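Local coordinates for 3-oxoacyl-[acyl-carrier-protein] synthase 3 (Micrococcus luteus NCTC 2665, PDB 4EWP) that probably catalyses the first condensation of fatty acid synthesis, joining a two-carbon unit from malonyl-ACP to an acetyl-CoA primer, at residues 11-24 with 171-185. Sequence-based numbering, arbitrary orientation.
Sequences PAASRIVAVGAYRP and GAGAVIVAASDEPGI
Over one face of the antiparallel pair of strands 13-22 and 171-180, I16 lays CG2 against CG2 of V175 at 3.7 Å, the side chains crossing at about a right angle; its CG1 turns to CD1 of I185. Across the sheet, V17 lodges CG1 against CB of A178 (3.8 Å) and CG2 against CG2 of I176 (3.9 Å). A beta bulge places V17 and A18 opposite I176: V17 N donates to I176 O at 2.8 Å, almost in line with the carbonyl, while I176 N reaches on to A18 O. Beyond it G20 and A174, then Y22 and A172, exchange paired backbone bonds.

At the other end S180 sets CB against CB of R15 (3.8 Å). With OG anti to the backbone N (chi1 178°), its hydroxyl donates to E182 O at 2.9 Å and lies at the edge of the R15 guanidinium, one face of which V17 CG1 covers. With an alanine in place of S180, the E182 carbonyl would probably lose this donor and the turn be freer to shift. That turn brings 183-185 back beside strand 13-22, where G184 N bonds weakly to S14 O (2.9 Å, 130°), one water accepts from S14 N and I185 N, and another links I16 N to G184 O.

Strand 144-152 pairs with the far edge of 171-180, and 13-22 is an outermost strand of this thiolase-fold sheet within the chain; helices 125-138 and 62-76 pack on opposite faces. Edge pairing thus rests mainly on backbone amides, with apolar contacts on both faces and water bridging 13-22 to 183-185.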
loop_
_atom_site.group_PDB
_atom_site.type_symbol
_atom_site.label_atom_id
_atom_site.label_comp_id
_atom_site.label_asym_id
_atom_site.label_seq_id
_atom_site.Cartn_x
_atom_site.Cartn_y
_atom_site.Cartn_z
ATOM N N PRO A 11 -23.697 6.096 5.544
ATOM C CA PRO A 11 -24.741 6.056 4.514
ATOM C C PRO A 11 -25.215 4.617 4.369
ATOM O O PRO A 11 -24.579 3.718 4.925
ATOM C CB PRO A 11 -23.994 6.495 3.259
ATOM C CG PRO A 11 -22.598 5.952 3.470
ATOM C CD PRO A 11 -22.340 6.055 4.966
ATOM N N ALA A 12 -26.301 4.403 3.637
ATOM C CA ALA A 12 -26.864 3.071 3.438
ATOM C C ALA A 12 -25.930 2.148 2.646
ATOM O O ALA A 12 -25.816 0.950 2.941
ATOM C CB ALA A 12 -28.220 3.179 2.737
ATOM N N ALA A 13 -25.265 2.699 1.633
ATOM C CA ALA A 13 -24.498 1.863 0.715
ATOM C C ALA A 13 -23.527 2.684 -0.121
ATOM O O ALA A 13 -23.312 3.868 0.134
ATOM C CB ALA A 13 -25.443 1.058 -0.185
ATOM N N SER A 14 -22.947 2.052 -1.129
ATOM C CA SER A 14 -21.920 2.701 -1.936
ATOM C C SER A 14 -22.132 2.355 -3.398
ATOM O O SER A 14 -22.924 1.469 -3.721
ATOM C CB SER A 14 -20.555 2.169 -1.527
ATOM O OG SER A 14 -20.537 0.762 -1.710
ATOM N N ARG A 15 -21.396 3.014 -4.288
ATOM C CA ARG A 15 -21.561 2.737 -5.713
ATOM C C ARG A 15 -20.446 3.364 -6.526
ATOM O O ARG A 15 -19.916 4.417 -6.165
ATOM C CB ARG A 15 -22.948 3.199 -6.189
ATOM C CG ARG A 15 -22.989 4.183 -7.349
ATOM C CD ARG A 15 -24.451 4.473 -7.753
ATOM N NE ARG A 15 -24.557 5.413 -8.875
ATOM C CZ ARG A 15 -24.906 6.697 -8.764
ATOM N NH1 ARG A 15 -25.199 7.210 -7.572
ATOM N NH2 ARG A 15 -24.968 7.471 -9.849
ATOM N N ILE A 16 -20.074 2.689 -7.607
ATOM C CA ILE A 16 -19.081 3.218 -8.533
ATOM C C ILE A 16 -19.806 4.206 -9.427
ATOM O O ILE A 16 -20.729 3.826 -10.150
ATOM C CB ILE A 16 -18.451 2.086 -9.382
ATOM C CG1 ILE A 16 -17.625 1.150 -8.485
ATOM C CG2 ILE A 16 -17.613 2.663 -10.531
ATOM C CD1 ILE A 16 -17.102 -0.107 -9.167
ATOM N N VAL A 17 -19.422 5.479 -9.369
ATOM C CA VAL A 17 -20.164 6.492 -10.121
ATOM C C VAL A 17 -19.494 6.918 -11.423
ATOM O O VAL A 17 -20.041 7.753 -12.156
ATOM C CB VAL A 17 -20.480 7.733 -9.267
ATOM C CG1 VAL A 17 -21.393 7.343 -8.128
ATOM C CG2 VAL A 17 -19.190 8.378 -8.741
ATOM N N ALA A 18 -18.327 6.341 -11.718
ATOM C CA ALA A 18 -17.633 6.657 -12.965
ATOM C C ALA A 18 -16.396 5.814 -13.142
ATOM O O ALA A 18 -15.855 5.270 -12.169
ATOM C CB ALA A 18 -17.268 8.122 -13.018
ATOM N N VAL A 19 -15.953 5.700 -14.391
ATOM C CA VAL A 19 -14.706 5.016 -14.693
ATOM C C VAL A 19 -13.881 5.827 -15.691
ATOM O O VAL A 19 -14.421 6.459 -16.601
ATOM C CB VAL A 19 -14.944 3.570 -15.197
ATOM C CG1 VAL A 19 -15.887 3.554 -16.392
ATOM C CG2 VAL A 19 -13.612 2.886 -15.518
ATOM N N GLY A 20 -12.570 5.828 -15.491
ATOM C CA GLY A 20 -11.664 6.598 -16.314
ATOM C C GLY A 20 -10.510 5.717 -16.746
ATOM O O GLY A 20 -10.236 4.698 -16.127
ATOM N N ALA A 21 -9.839 6.113 -17.819
ATOM C CA ALA A 21 -8.828 5.278 -18.442
ATOM C C ALA A 21 -7.669 6.111 -18.979
ATOM O O ALA A 21 -7.857 7.235 -19.450
ATOM C CB ALA A 21 -9.459 4.464 -19.590
ATOM N N TYR A 22 -6.471 5.552 -18.902
ATOM C CA TYR A 22 -5.351 6.086 -19.661
ATOM C C TYR A 22 -4.666 4.914 -20.356
ATOM O O TYR A 22 -4.260 3.937 -19.712
ATOM C CB TYR A 22 -4.355 6.837 -18.760
ATOM C CG TYR A 22 -3.259 7.532 -19.545
ATOM C CD1 TYR A 22 -2.156 6.823 -20.037
ATOM C CD2 TYR A 22 -3.329 8.891 -19.810
ATOM C CE1 TYR A 22 -1.152 7.461 -20.769
ATOM C CE2 TYR A 22 -2.337 9.533 -20.534
ATOM C CZ TYR A 22 -1.257 8.820 -21.012
ATOM O OH TYR A 22 -0.288 9.485 -21.728
ATOM N N ARG A 23 -4.550 5.022 -21.673
ATOM C CA ARG A 23 -3.933 4.002 -22.497
ATOM C C ARG A 23 -2.815 4.632 -23.302
ATOM O O ARG A 23 -3.067 5.504 -24.129
ATOM C CB ARG A 23 -4.953 3.418 -23.477
ATOM C CG ARG A 23 -6.037 2.585 -22.827
ATOM C CD ARG A 23 -6.902 1.938 -23.894
ATOM N NE ARG A 23 -8.126 1.384 -23.331
ATOM C CZ ARG A 23 -8.242 0.131 -22.897
ATOM N NH1 ARG A 23 -7.194 -0.693 -22.955
ATOM N NH2 ARG A 23 -9.405 -0.302 -22.411
ATOM N N PRO A 24 -1.571 4.189 -23.067
ATOM C CA PRO A 24 -0.447 4.631 -23.901
ATOM C C PRO A 24 -0.748 4.406 -25.383
ATOM O O PRO A 24 -1.372 3.404 -25.727
ATOM C CB PRO A 24 0.694 3.729 -23.438
ATOM C CG PRO A 24 0.355 3.453 -21.985
ATOM C CD PRO A 24 -1.142 3.306 -21.968
ATOM N N GLY A 171 -0.548 1.003 -18.279
ATOM C CA GLY A 171 -1.676 1.905 -18.361
ATOM C C GLY A 171 -2.284 2.159 -17.011
ATOM O O GLY A 171 -1.765 1.696 -15.989
ATOM N N ALA A 172 -3.402 2.879 -17.000
ATOM C CA ALA A 172 -4.081 3.211 -15.755
ATOM C C ALA A 172 -5.584 3.125 -15.942
ATOM O O ALA A 172 -6.109 3.460 -16.997
ATOM C CB ALA A 172 -3.696 4.603 -15.306
ATOM N N GLY A 173 -6.280 2.687 -14.905
ATOM C CA GLY A 173 -7.726 2.632 -14.942
ATOM C C GLY A 173 -8.224 3.160 -13.620
ATOM O O GLY A 173 -7.709 2.782 -12.567
ATOM N N ALA A 174 -9.219 4.035 -13.657
ATOM C CA ALA A 174 -9.647 4.694 -12.424
ATOM C C ALA A 174 -11.140 4.607 -12.190
ATOM O O ALA A 174 -11.928 4.659 -13.113
ATOM C CB ALA A 174 -9.193 6.155 -12.401
ATOM N N VAL A 175 -11.522 4.514 -10.932
ATOM C CA VAL A 175 -12.923 4.414 -10.581
ATOM C C VAL A 175 -13.202 5.360 -9.403
ATOM O O VAL A 175 -12.314 5.627 -8.581
ATOM C CB VAL A 175 -13.221 2.941 -10.263
ATOM C CG1 VAL A 175 -13.815 2.755 -8.886
ATOM C CG2 VAL A 175 -14.014 2.276 -11.409
ATOM N N ILE A 176 -14.408 5.912 -9.348
ATOM C CA ILE A 176 -14.800 6.700 -8.182
ATOM C C ILE A 176 -15.943 6.044 -7.407
ATOM O O ILE A 176 -17.015 5.782 -7.948
ATOM C CB ILE A 176 -15.167 8.160 -8.541
ATOM C CG1 ILE A 176 -13.956 8.874 -9.159
ATOM C CG2 ILE A 176 -15.622 8.901 -7.277
ATOM C CD1 ILE A 176 -14.286 10.250 -9.689
ATOM N N VAL A 177 -15.706 5.768 -6.133
ATOM C CA VAL A 177 -16.715 5.122 -5.316
ATOM C C VAL A 177 -17.384 6.163 -4.434
ATOM O O VAL A 177 -16.707 6.913 -3.721
ATOM C CB VAL A 177 -16.086 4.038 -4.441
ATOM C CG1 VAL A 177 -17.159 3.372 -3.566
ATOM C CG2 VAL A 177 -15.352 3.023 -5.313
ATOM N N ALA A 178 -18.708 6.210 -4.470
ATOM C CA ALA A 178 -19.429 7.228 -3.728
ATOM C C ALA A 178 -20.519 6.667 -2.808
ATOM O O ALA A 178 -21.098 5.594 -3.062
ATOM C CB ALA A 178 -20.037 8.252 -4.694
ATOM N N ALA A 179 -20.811 7.418 -1.751
ATOM C CA ALA A 179 -21.985 7.133 -0.934
ATOM C C ALA A 179 -23.225 7.006 -1.820
ATOM O O ALA A 179 -23.377 7.725 -2.806
ATOM C CB ALA A 179 -22.187 8.227 0.124
ATOM N N SER A 180 -24.121 6.093 -1.463
ATOM C CA SER A 180 -25.289 5.851 -2.282
ATOM C C SER A 180 -26.456 5.386 -1.420
ATOM O O SER A 180 -26.247 4.824 -0.345
ATOM C CB SER A 180 -24.956 4.810 -3.355
ATOM O OG SER A 180 -26.091 4.498 -4.150
ATOM N N ASP A 181 -27.675 5.635 -1.901
ATOM C CA ASP A 181 -28.903 5.172 -1.254
ATOM C C ASP A 181 -29.159 3.700 -1.538
ATOM O O ASP A 181 -29.657 2.964 -0.685
ATOM C CB ASP A 181 -30.112 5.978 -1.746
ATOM C CG ASP A 181 -30.261 7.315 -1.032
ATOM O OD1 ASP A 181 -29.594 7.506 0.013
ATOM O OD2 ASP A 181 -31.052 8.167 -1.509
ATOM N N GLU A 182 -28.844 3.278 -2.755
ATOM C CA GLU A 182 -29.046 1.891 -3.140
ATOM C C GLU A 182 -27.712 1.172 -3.278
ATOM O O GLU A 182 -26.747 1.742 -3.784
ATOM C CB GLU A 182 -29.832 1.814 -4.446
ATOM C CG GLU A 182 -31.279 2.274 -4.321
ATOM C CD GLU A 182 -32.144 1.285 -3.551
ATOM O OE1 GLU A 182 -31.911 0.060 -3.662
ATOM O OE2 GLU A 182 -33.057 1.733 -2.831
ATOM N N PRO A 183 -27.660 -0.085 -2.823
ATOM C CA PRO A 183 -26.480 -0.957 -2.909
ATOM C C PRO A 183 -25.945 -1.033 -4.337
ATOM O O PRO A 183 -26.661 -1.490 -5.224
ATOM C CB PRO A 183 -27.033 -2.329 -2.509
ATOM C CG PRO A 183 -28.235 -2.033 -1.687
ATOM C CD PRO A 183 -28.829 -0.783 -2.263
ATOM N N GLY A 184 -24.709 -0.598 -4.550
ATOM C CA GLY A 184 -24.087 -0.669 -5.863
ATOM C C GLY A 184 -22.835 -1.527 -5.897
ATOM O O GLY A 184 -22.310 -1.819 -6.977
ATOM N N ILE A 185 -22.366 -1.941 -4.719
ATOM C CA ILE A 185 -21.181 -2.801 -4.601
ATOM C C ILE A 185 -21.461 -3.930 -3.606
ATOM O O ILE A 185 -21.725 -3.689 -2.423
ATOM C CB ILE A 185 -19.954 -1.992 -4.121
ATOM C CG1 ILE A 185 -19.695 -0.796 -5.041
ATOM C CG2 ILE A 185 -18.714 -2.864 -4.019
ATOM C CD1 ILE A 185 -18.486 0.035 -4.641
HETATM O O HOH W 1 -22.993 -0.926 -1.865
HETATM O O HOH W 2 -21.318 0.247 -8.529
#